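Uncharacterized protein (Bacteroides ovatus CL02T12C04, PDB 6PTM) is an exo-carrageenase of glycoside hydrolase family 42 that probably removes sugar units from the chain ends of carrageenan oligosaccharides. Local coordinates at residues Y256-P261 against M368-E373. Sequence-based numbering, arbitrary orientation.
With EDO (1,2-ethanediol), chain C.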
loop_
_atom_site.group_PDB
_atom_site.type_symbol
_atom_site.label_atom_id
_atom_site.label_comp_id
_atom_site.label_asym_id
_atom_site.label_seq_id
_atom_site.Cartn_x
_atom_site.Cartn_y
_atom_site.Cartn_z
ATOM N N TYR A 256 15.383 4.533 -19.872
ATOM C CA TYR A 256 16.702 5.161 -20.076
ATOM C C TYR A 256 17.591 4.715 -18.909
ATOM O O TYR A 256 17.092 4.133 -17.945
ATOM C CB TYR A 256 16.563 6.677 -20.229
ATOM C CG TYR A 256 16.057 7.443 -19.032
ATOM C CD1 TYR A 256 14.717 7.775 -18.882
ATOM C CD2 TYR A 256 16.923 7.830 -18.024
ATOM C CE1 TYR A 256 14.263 8.478 -17.764
ATOM C CE2 TYR A 256 16.476 8.488 -16.886
ATOM C CZ TYR A 256 15.146 8.858 -16.765
ATOM O OH TYR A 256 14.737 9.554 -15.638
ATOM N N ASP A 257 18.872 5.032 -19.002
ATOM C CA ASP A 257 19.911 4.554 -18.062
ATOM C C ASP A 257 20.011 5.529 -16.891
ATOM O O ASP A 257 20.516 6.631 -17.104
ATOM C CB ASP A 257 21.246 4.480 -18.799
ATOM C CG ASP A 257 22.377 4.009 -17.902
ATOM O OD1 ASP A 257 22.094 3.601 -16.759
ATOM O OD2 ASP A 257 23.512 4.009 -18.374
ATOM N N ILE A 258 19.593 5.121 -15.686
ATOM C CA ILE A 258 19.699 5.993 -14.474
ATOM C C ILE A 258 21.167 6.309 -14.147
ATOM O O ILE A 258 21.413 7.240 -13.369
ATOM C CB ILE A 258 18.966 5.389 -13.263
ATOM C CG1 ILE A 258 19.477 3.991 -12.891
ATOM C CG2 ILE A 258 17.476 5.404 -13.501
ATOM C CD1 ILE A 258 18.888 3.437 -11.608
ATOM N N ASN A 259 22.139 5.566 -14.690
ATOM C CA ASN A 259 23.569 5.836 -14.389
ATOM C C ASN A 259 24.240 6.626 -15.531
ATOM O O ASN A 259 25.469 6.776 -15.472
ATOM C CB ASN A 259 24.294 4.532 -14.048
ATOM C CG ASN A 259 23.751 3.926 -12.782
ATOM O OD1 ASN A 259 23.182 2.839 -12.798
ATOM N ND2 ASN A 259 23.929 4.627 -11.669
ATOM N N HIS A 260 23.504 7.097 -16.545
ATOM C CA HIS A 260 24.093 7.831 -17.702
ATOM C C HIS A 260 24.120 9.325 -17.391
ATOM O O HIS A 260 23.103 9.865 -16.949
ATOM C CB HIS A 260 23.312 7.555 -18.975
ATOM C CG HIS A 260 24.045 7.976 -20.203
ATOM N ND1 HIS A 260 24.321 9.298 -20.468
ATOM C CD2 HIS A 260 24.559 7.254 -21.221
ATOM C CE1 HIS A 260 24.998 9.376 -21.596
ATOM N NE2 HIS A 260 25.148 8.130 -22.096
ATOM N N PRO A 261 25.248 10.051 -17.594
ATOM C CA PRO A 261 25.311 11.485 -17.288
ATOM C C PRO A 261 24.270 12.324 -18.023
ATOM O O PRO A 261 23.877 13.306 -17.470
ATOM C CB PRO A 261 26.706 11.935 -17.733
ATOM C CG PRO A 261 27.524 10.675 -17.576
ATOM C CD PRO A 261 26.581 9.535 -17.952
ATOM N N MET A 368 20.037 -2.703 -5.811
ATOM C CA MET A 368 19.239 -1.980 -4.802
ATOM C C MET A 368 19.879 -0.635 -4.451
ATOM O O MET A 368 19.156 0.386 -4.514
ATOM C CB MET A 368 19.087 -2.807 -3.540
ATOM C CG MET A 368 18.013 -3.881 -3.651
ATOM S SD MET A 368 18.022 -4.715 -2.049
ATOM C CE MET A 368 16.870 -6.047 -2.373
ATOM N N ASP A 369 21.167 -0.648 -4.110
ATOM C CA ASP A 369 21.910 0.555 -3.661
ATOM C C ASP A 369 21.933 1.597 -4.781
ATOM O O ASP A 369 21.747 2.758 -4.454
ATOM C CB ASP A 369 23.284 0.189 -3.090
ATOM C CG ASP A 369 23.188 -0.583 -1.776
ATOM O OD1 ASP A 369 22.049 -0.732 -1.267
ATOM O OD2 ASP A 369 24.239 -1.025 -1.260
ATOM N N ARG A 370 22.112 1.230 -6.046
ATOM C CA ARG A 370 22.210 2.276 -7.093
ATOM C C ARG A 370 20.812 2.817 -7.380
ATOM O O ARG A 370 20.687 3.959 -7.845
ATOM C CB ARG A 370 22.861 1.779 -8.385
ATOM C CG ARG A 370 22.110 0.653 -9.078
ATOM C CD ARG A 370 21.946 0.920 -10.536
ATOM N NE ARG A 370 21.189 -0.159 -11.160
ATOM C CZ ARG A 370 20.894 -0.212 -12.458
ATOM N NH1 ARG A 370 20.193 -1.237 -12.916
ATOM N NH2 ARG A 370 21.334 0.726 -13.291
ATOM N N VAL A 371 19.788 1.991 -7.178
ATOM C CA VAL A 371 18.404 2.483 -7.386
ATOM C C VAL A 371 18.069 3.447 -6.255
ATOM O O VAL A 371 17.524 4.515 -6.533
ATOM C CB VAL A 371 17.397 1.320 -7.511
ATOM C CG1 VAL A 371 15.970 1.820 -7.382
ATOM C CG2 VAL A 371 17.623 0.578 -8.827
ATOM N N THR A 372 18.370 3.067 -5.002
ATOM C CA THR A 372 18.200 3.978 -3.848
ATOM C C THR A 372 18.909 5.319 -4.144
ATOM O O THR A 372 18.295 6.408 -3.915
ATOM C CB THR A 372 18.698 3.307 -2.563
ATOM O OG1 THR A 372 17.973 2.099 -2.303
ATOM C CG2 THR A 372 18.640 4.259 -1.400
ATOM N N GLU A 373 20.157 5.270 -4.601
ATOM C CA GLU A 373 20.956 6.502 -4.905
ATOM C C GLU A 373 20.241 7.343 -5.986
ATOM O O GLU A 373 20.177 8.596 -5.869
ATOM C CB GLU A 373 22.386 6.116 -5.278
ATOM C CG GLU A 373 23.296 7.320 -5.518
ATOM C CD GLU A 373 23.142 8.018 -6.857
ATOM O OE1 GLU A 373 22.893 7.330 -7.875
ATOM O OE2 GLU A 373 23.283 9.263 -6.881
HETATM C C1 EDO C . 21.787 -3.996 -0.390
HETATM O O1 EDO C . 21.743 -2.866 0.431
HETATM C C2 EDO C . 22.021 -5.216 0.443
HETATM O O2 EDO C . 23.331 -5.327 0.957
HETATM O O HOH W 1 21.568 0.722 -16.190
HETATM O O HOH W 2 22.784 4.933 -8.876
#
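An Asx turn overlapping a type I beta turn, Asp257 to His260, presents Ile258 and Asn259 to Arg370 on helix 358-385, a worked example of how one loop motif can offer an arginine both a polar and an apolar partner. Asp257 OD1 accepts the backbone N of Asn259 at 2.9 Å from above its carboxylate plane, and Asp257 O receives His260 N, which closes the turn. From this frame Asn259 OD1 takes NH2 of Arg370 at 2.9 Å. The bond is nearly straight at the hydrogen (163°): OD1 lies at the guanidinium edge, near its plane, NH2 approaches nearly in line with the C=O bond, and the amide is turned only 18° from that plane. Ile258 comes instead over a guanidinium face: with CG1 lodged between its backbone N and carbonyl carbon (chi1 58°), CD1 is carried to 4.0 Å from Arg370 NH2 and on to Val371 CG2 at 4.2 Å. Asp257 OD1 stays 4.6 Å from Arg370 NH2, beyond a salt bridge, and a water bridges the gap. A second water is placed to accept from Asn259 ND2 and donate to Arg370 O and Glu373 OE1, though its 2.5 Å separation from Arg370 O is short and that bond doubtful. A leucine in place of Arg370 would probably leave Asn259 OD1 without its donor and the Asp257 carboxylate without its nearby positive charge. Asn367 holds NH1 of Arg370. The largely buried junction joins two outer helices, 261-278 (through its preceding loop) and 358-385, of a barrel consistent with the GH42 (beta/alpha)8 fold; they lead into strands 288-292 and 391-394. Arg264, in the first turn of helix 261-278, salt-bridges Glu373 and hydrogen-bonds Ile258 O, while Ala312 of helix 310-324 packs on Asn259 and Arg370.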